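Local coordinates for protein carbonic anhydrase (Porphyridium purpureum, PDB 1DDZ) that probably catalyses the reversible hydration of carbon dioxide to hydrogencarbonate and a proton, as a zinc-dependent carbonic anhydrase of the beta class, at residues N229-D243 and A254-D268. Numbering follows the deposited sequence.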
loop_
_atom_site.group_PDB
_atom_site.type_symbol
_atom_site.label_atom_id
_atom_site.label_comp_id
_atom_site.label_asym_id
_atom_site.label_seq_id
_atom_site.Cartn_x
_atom_site.Cartn_y
_atom_site.Cartn_z
ATOM N N ASN A 229 -16.291 -12.028 -18.293
ATOM C CA ASN A 229 -15.679 -10.910 -18.976
ATOM C C ASN A 229 -16.665 -9.737 -18.933
ATOM O O ASN A 229 -17.698 -9.802 -19.564
ATOM C CB ASN A 229 -15.355 -11.296 -20.433
ATOM C CG ASN A 229 -14.619 -10.194 -21.181
ATOM O OD1 ASN A 229 -14.927 -9.011 -21.026
ATOM N ND2 ASN A 229 -13.632 -10.572 -21.979
ATOM N N SER A 230 -16.380 -8.705 -18.145
ATOM C CA SER A 230 -17.255 -7.537 -18.069
ATOM C C SER A 230 -16.406 -6.291 -18.021
ATOM O O SER A 230 -15.666 -6.113 -17.056
ATOM C CB SER A 230 -18.118 -7.542 -16.797
ATOM O OG SER A 230 -18.934 -8.691 -16.692
ATOM N N SER A 231 -16.522 -5.432 -19.033
ATOM C CA SER A 231 -15.773 -4.183 -19.064
ATOM C C SER A 231 -16.239 -3.317 -17.920
ATOM O O SER A 231 -17.435 -3.266 -17.594
ATOM C CB SER A 231 -15.990 -3.412 -20.365
ATOM O OG SER A 231 -15.483 -2.086 -20.248
ATOM N N ASP A 232 -15.290 -2.650 -17.287
ATOM C CA ASP A 232 -15.598 -1.777 -16.180
ATOM C C ASP A 232 -15.490 -0.346 -16.679
ATOM O O ASP A 232 -15.587 0.581 -15.906
ATOM C CB ASP A 232 -14.653 -2.025 -15.009
ATOM C CG ASP A 232 -15.112 -1.341 -13.748
ATOM O OD1 ASP A 232 -16.324 -1.202 -13.594
ATOM O OD2 ASP A 232 -14.281 -0.935 -12.913
ATOM N N ASP A 233 -15.445 -0.184 -17.992
ATOM C CA ASP A 233 -15.333 1.126 -18.609
ATOM C C ASP A 233 -16.542 2.054 -18.483
ATOM O O ASP A 233 -17.683 1.637 -18.681
ATOM C CB ASP A 233 -15.040 0.958 -20.088
ATOM C CG ASP A 233 -14.868 2.280 -20.787
ATOM O OD1 ASP A 233 -13.873 2.954 -20.483
ATOM O OD2 ASP A 233 -15.733 2.671 -21.600
ATOM N N ILE A 234 -16.290 3.318 -18.153
ATOM C CA ILE A 234 -17.350 4.314 -18.078
ATOM C C ILE A 234 -16.943 5.549 -18.855
ATOM O O ILE A 234 -17.703 6.500 -18.916
ATOM C CB ILE A 234 -17.711 4.760 -16.636
ATOM C CG1 ILE A 234 -16.505 5.396 -15.956
ATOM C CG2 ILE A 234 -18.313 3.617 -15.844
ATOM C CD1 ILE A 234 -16.859 6.163 -14.691
ATOM N N SER A 235 -15.758 5.552 -19.461
ATOM C CA SER A 235 -15.317 6.719 -20.230
ATOM C C SER A 235 -16.226 6.987 -21.434
ATOM O O SER A 235 -16.296 8.103 -21.941
ATOM C CB SER A 235 -13.878 6.565 -20.702
ATOM O OG SER A 235 -13.706 5.330 -21.334
ATOM N N LYS A 236 -16.916 5.944 -21.883
ATOM C CA LYS A 236 -17.854 6.042 -22.996
ATOM C C LYS A 236 -19.036 6.955 -22.656
ATOM O O LYS A 236 -19.732 7.436 -23.548
ATOM C CB LYS A 236 -18.384 4.657 -23.361
ATOM C CG LYS A 236 -19.025 3.916 -22.196
ATOM C CD LYS A 236 -19.564 2.555 -22.631
ATOM C CE LYS A 236 -20.187 1.803 -21.484
ATOM N NZ LYS A 236 -20.714 0.483 -21.915
ATOM N N PHE A 237 -19.294 7.142 -21.364
ATOM C CA PHE A 237 -20.372 8.013 -20.918
ATOM C C PHE A 237 -19.881 9.441 -20.769
ATOM O O PHE A 237 -20.695 10.341 -20.604
ATOM C CB PHE A 237 -20.902 7.581 -19.550
ATOM C CG PHE A 237 -21.377 6.161 -19.493
ATOM C CD1 PHE A 237 -20.794 5.256 -18.616
ATOM C CD2 PHE A 237 -22.415 5.727 -20.296
ATOM C CE1 PHE A 237 -21.242 3.943 -18.530
ATOM C CE2 PHE A 237 -22.876 4.405 -20.219
ATOM C CZ PHE A 237 -22.278 3.512 -19.329
ATOM N N TYR A 238 -18.566 9.658 -20.827
ATOM C CA TYR A 238 -18.016 10.999 -20.626
ATOM C C TYR A 238 -17.105 11.539 -21.683
ATOM O O TYR A 238 -16.714 12.694 -21.613
ATOM C CB TYR A 238 -17.255 11.058 -19.313
ATOM C CG TYR A 238 -18.129 10.726 -18.150
ATOM C CD1 TYR A 238 -18.162 9.424 -17.622
ATOM C CD2 TYR A 238 -18.980 11.689 -17.609
ATOM C CE1 TYR A 238 -19.046 9.091 -16.578
ATOM C CE2 TYR A 238 -19.851 11.371 -16.578
ATOM C CZ TYR A 238 -19.888 10.081 -16.067
ATOM O OH TYR A 238 -20.804 9.890 -15.060
ATOM N N ARG A 239 -16.704 10.710 -22.625
ATOM C CA ARG A 239 -15.798 11.190 -23.639
ATOM C C ARG A 239 -16.400 10.984 -25.012
ATOM O O ARG A 239 -16.971 9.926 -25.303
ATOM C CB ARG A 239 -14.449 10.455 -23.524
ATOM C CG ARG A 239 -13.210 11.366 -23.419
ATOM C CD ARG A 239 -13.171 12.138 -22.110
ATOM N NE ARG A 239 -12.081 13.104 -22.057
ATOM C CZ ARG A 239 -11.164 13.137 -21.092
ATOM N NH1 ARG A 239 -11.201 12.255 -20.107
ATOM N NH2 ARG A 239 -10.210 14.061 -21.097
ATOM N N THR A 240 -16.353 12.028 -25.829
ATOM C CA THR A 240 -16.841 11.926 -27.191
ATOM C C THR A 240 -15.786 11.073 -27.912
ATOM O O THR A 240 -14.609 11.102 -27.544
ATOM C CB THR A 240 -16.924 13.309 -27.842
ATOM O OG1 THR A 240 -17.569 14.223 -26.943
ATOM C CG2 THR A 240 -17.749 13.218 -29.110
ATOM N N LYS A 241 -16.187 10.321 -28.931
ATOM C CA LYS A 241 -15.260 9.456 -29.675
ATOM C C LYS A 241 -13.960 10.134 -30.132
ATOM O O LYS A 241 -12.919 9.491 -30.257
ATOM C CB LYS A 241 -15.975 8.851 -30.877
ATOM C CG LYS A 241 -15.378 7.536 -31.351
ATOM C CD LYS A 241 -15.299 6.511 -30.209
ATOM C CE LYS A 241 -15.333 5.077 -30.736
ATOM N NZ LYS A 241 -14.387 4.850 -31.873
ATOM N N SER A 242 -14.040 11.433 -30.384
ATOM C CA SER A 242 -12.891 12.227 -30.803
ATOM C C SER A 242 -11.955 12.499 -29.616
ATOM O O SER A 242 -10.733 12.318 -29.707
ATOM C CB SER A 242 -13.388 13.548 -31.414
ATOM O OG SER A 242 -14.457 14.104 -30.648
ATOM N N ASP A 243 -12.549 12.872 -28.480
ATOM C CA ASP A 243 -11.795 13.170 -27.270
ATOM C C ASP A 243 -11.282 11.915 -26.576
ATOM O O ASP A 243 -10.380 11.988 -25.744
ATOM C CB ASP A 243 -12.630 14.025 -26.313
ATOM C CG ASP A 243 -12.868 15.433 -26.848
ATOM O OD1 ASP A 243 -11.914 16.034 -27.402
ATOM O OD2 ASP A 243 -14.008 15.933 -26.727
ATOM N N ALA A 254 -8.584 17.520 -22.369
ATOM C CA ALA A 254 -9.750 17.264 -23.215
ATOM C C ALA A 254 -10.987 17.335 -22.308
ATOM O O ALA A 254 -10.989 16.805 -21.201
ATOM C CB ALA A 254 -9.645 15.897 -23.875
ATOM N N PRO A 255 -12.069 17.957 -22.790
ATOM C CA PRO A 255 -13.304 18.102 -22.012
ATOM C C PRO A 255 -14.060 16.830 -21.615
ATOM O O PRO A 255 -13.964 15.789 -22.276
ATOM C CB PRO A 255 -14.160 18.969 -22.931
ATOM C CG PRO A 255 -13.775 18.457 -24.297
ATOM C CD PRO A 255 -12.267 18.405 -24.183
ATOM N N LEU A 256 -14.792 16.924 -20.507
ATOM C CA LEU A 256 -15.631 15.826 -20.051
ATOM C C LEU A 256 -17.044 16.193 -20.481
ATOM O O LEU A 256 -17.600 17.204 -20.041
ATOM C CB LEU A 256 -15.580 15.637 -18.535
ATOM C CG LEU A 256 -14.516 14.672 -18.015
ATOM C CD1 LEU A 256 -14.813 14.367 -16.568
ATOM C CD2 LEU A 256 -14.521 13.389 -18.816
ATOM N N VAL A 257 -17.584 15.404 -21.399
ATOM C CA VAL A 257 -18.919 15.602 -21.942
ATOM C C VAL A 257 -19.843 14.501 -21.425
ATOM O O VAL A 257 -19.633 13.321 -21.709
ATOM C CB VAL A 257 -18.879 15.557 -23.495
ATOM C CG1 VAL A 257 -20.266 15.684 -24.077
ATOM C CG2 VAL A 257 -17.985 16.660 -24.028
ATOM N N GLN A 258 -20.871 14.887 -20.674
ATOM C CA GLN A 258 -21.832 13.934 -20.114
ATOM C C GLN A 258 -22.713 13.347 -21.239
ATOM O O GLN A 258 -23.811 13.851 -21.525
ATOM C CB GLN A 258 -22.690 14.646 -19.060
ATOM C CG GLN A 258 -23.562 13.757 -18.187
ATOM C CD GLN A 258 -24.444 14.566 -17.245
ATOM O OE1 GLN A 258 -25.019 15.580 -17.638
ATOM N NE2 GLN A 258 -24.559 14.119 -15.998
ATOM N N VAL A 259 -22.203 12.300 -21.891
ATOM C CA VAL A 259 -22.901 11.625 -22.993
ATOM C C VAL A 259 -24.248 11.072 -22.533
ATOM O O VAL A 259 -25.231 11.111 -23.268
ATOM C CB VAL A 259 -22.034 10.478 -23.591
ATOM C CG1 VAL A 259 -22.820 9.676 -24.601
ATOM C CG2 VAL A 259 -20.795 11.047 -24.253
ATOM N N THR A 260 -24.270 10.527 -21.323
ATOM C CA THR A 260 -25.489 9.989 -20.732
ATOM C C THR A 260 -25.401 10.229 -19.235
ATOM O O THR A 260 -24.310 10.298 -18.681
ATOM C CB THR A 260 -25.749 8.486 -21.104
ATOM O OG1 THR A 260 -26.368 7.793 -20.004
ATOM C CG2 THR A 260 -24.475 7.779 -21.524
ATOM N N LYS A 261 -26.567 10.409 -18.616
ATOM C CA LYS A 261 -26.686 10.717 -17.190
ATOM C C LYS A 261 -26.105 9.765 -16.142
ATOM O O LYS A 261 -25.075 10.065 -15.526
ATOM C CB LYS A 261 -28.145 11.031 -16.833
ATOM C CG LYS A 261 -28.372 12.443 -16.308
ATOM C CD LYS A 261 -27.969 13.478 -17.342
ATOM C CE LYS A 261 -28.489 14.868 -16.990
ATOM N NZ LYS A 261 -28.054 15.901 -17.992
ATOM N N GLY A 262 -26.809 8.671 -15.869
ATOM C CA GLY A 262 -26.328 7.755 -14.857
ATOM C C GLY A 262 -25.835 6.436 -15.400
ATOM O O GLY A 262 -26.332 5.379 -14.999
ATOM N N GLY A 263 -24.852 6.479 -16.291
ATOM C CA GLY A 263 -24.345 5.244 -16.849
ATOM C C GLY A 263 -23.553 4.385 -15.864
ATOM O O GLY A 263 -22.831 4.887 -14.985
ATOM N N GLU A 264 -23.693 3.075 -16.007
ATOM C CA GLU A 264 -22.966 2.129 -15.183
ATOM C C GLU A 264 -22.287 1.198 -16.183
ATOM O O GLU A 264 -22.776 1.010 -17.288
ATOM C CB GLU A 264 -23.901 1.383 -14.217
ATOM C CG GLU A 264 -24.979 0.486 -14.830
ATOM C CD GLU A 264 -25.732 -0.335 -13.771
ATOM O OE1 GLU A 264 -26.653 -1.097 -14.142
ATOM O OE2 GLU A 264 -25.405 -0.233 -12.562
ATOM N N SER A 265 -21.105 0.716 -15.845
ATOM C CA SER A 265 -20.374 -0.144 -16.758
ATOM C C SER A 265 -20.966 -1.548 -16.791
ATOM O O SER A 265 -21.830 -1.875 -15.971
ATOM C CB SER A 265 -18.933 -0.202 -16.284
ATOM O OG SER A 265 -18.916 -0.654 -14.943
ATOM N N GLU A 266 -20.427 -2.403 -17.656
ATOM C CA GLU A 266 -20.893 -3.782 -17.729
ATOM C C GLU A 266 -20.629 -4.448 -16.399
ATOM O O GLU A 266 -21.419 -5.256 -15.949
ATOM C CB GLU A 266 -20.134 -4.589 -18.793
ATOM C CG GLU A 266 -20.310 -4.164 -20.246
ATOM C CD GLU A 266 -19.420 -4.978 -21.225
ATOM O OE1 GLU A 266 -18.917 -6.069 -20.853
ATOM O OE2 GLU A 266 -19.213 -4.514 -22.377
ATOM N N LEU A 267 -19.505 -4.119 -15.765
ATOM C CA LEU A 267 -19.158 -4.749 -14.497
ATOM C C LEU A 267 -20.157 -4.393 -13.425
ATOM O O LEU A 267 -20.551 -5.238 -12.621
ATOM C CB LEU A 267 -17.762 -4.326 -14.040
ATOM C CG LEU A 267 -16.814 -5.345 -13.384
ATOM C CD1 LEU A 267 -15.903 -4.621 -12.387
ATOM C CD2 LEU A 267 -17.555 -6.472 -12.693
ATOM N N ASP A 268 -20.539 -3.126 -13.380
ATOM C CA ASP A 268 -21.516 -2.662 -12.393
ATOM C C ASP A 268 -22.798 -3.503 -12.484
ATOM O O ASP A 268 -23.287 -4.025 -11.489
ATOM C CB ASP A 268 -21.848 -1.171 -12.619
ATOM C CG ASP A 268 -20.716 -0.228 -12.189
ATOM O OD1 ASP A 268 -20.027 -0.493 -11.183
ATOM O OD2 ASP A 268 -20.524 0.814 -12.847
HETATM O O HOH W 1 -17.512 -1.613 -11.428
HETATM O O HOH W 2 -18.707 -0.828 -19.244
HETATM O O HOH W 3 -18.523 -1.604 -22.455
HETATM O O HOH W 4 -22.669 -0.039 -20.151
HETATM O O HOH W 5 -23.155 8.630 -17.158
HETATM O O HOH W 6 -15.370 14.555 -24.515
#
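The ring of Phe-237 lies flat on Gly-263, whose CA sits 3.6 Å from the ring centroid, 9° off the normal, in a CH-pi contact. Glycine suits the spot because a beta carbon there would collide with the ring. Against the opposite face runs the aliphatic chain of Lys-236, CG above the centre, while Ile-234 CG2 meets the ring edge in plane; a flat, apolar ring can be covered on both faces in this way. With CG beside its own backbone N (chi1 -56°), the phenylalanine swings out to fill this slot. A serine here would probably leave Gly-263 and the lysine methylenes facing a gap, and the Gly-263 loop less firmly placed.

Beside the ring the backbones join: Val-259 N donates to Phe-237 O at 2.8 Å, Val-257 N to Tyr-238 O at 2.9 Å. Tyr-238 CB packs on Leu-256 CD2 at 3.6 Å, and its hydroxyl bonds Glu-175 of the second subunit. Arg-239, long enough to serve two sides and bent at chi2 (68°), brings NH2 within 2.9 Å of Ala-254 O, while its NH1 forms a salt bridge with Asp-142 of the second subunit.

At the other end Leu-267 N donates to Ser-231 O, and Ser-231 N reaches Glu-266 OE1 at 3.1 Å from above the carboxylate plane. A water donates to both Asp-232 OD1 and Asp-268 OD1, which is likely to ease the repulsion between the two carboxylates. Serine suits the N-cap because its short side chain offers OG to Asp-268 N, a weak bond, while the Asp-268 carboxylate takes Ser-265 N. This capping box starts helix 266-279, after a long loop that leaves strand 222-227, doubles back and packs on the second subunit.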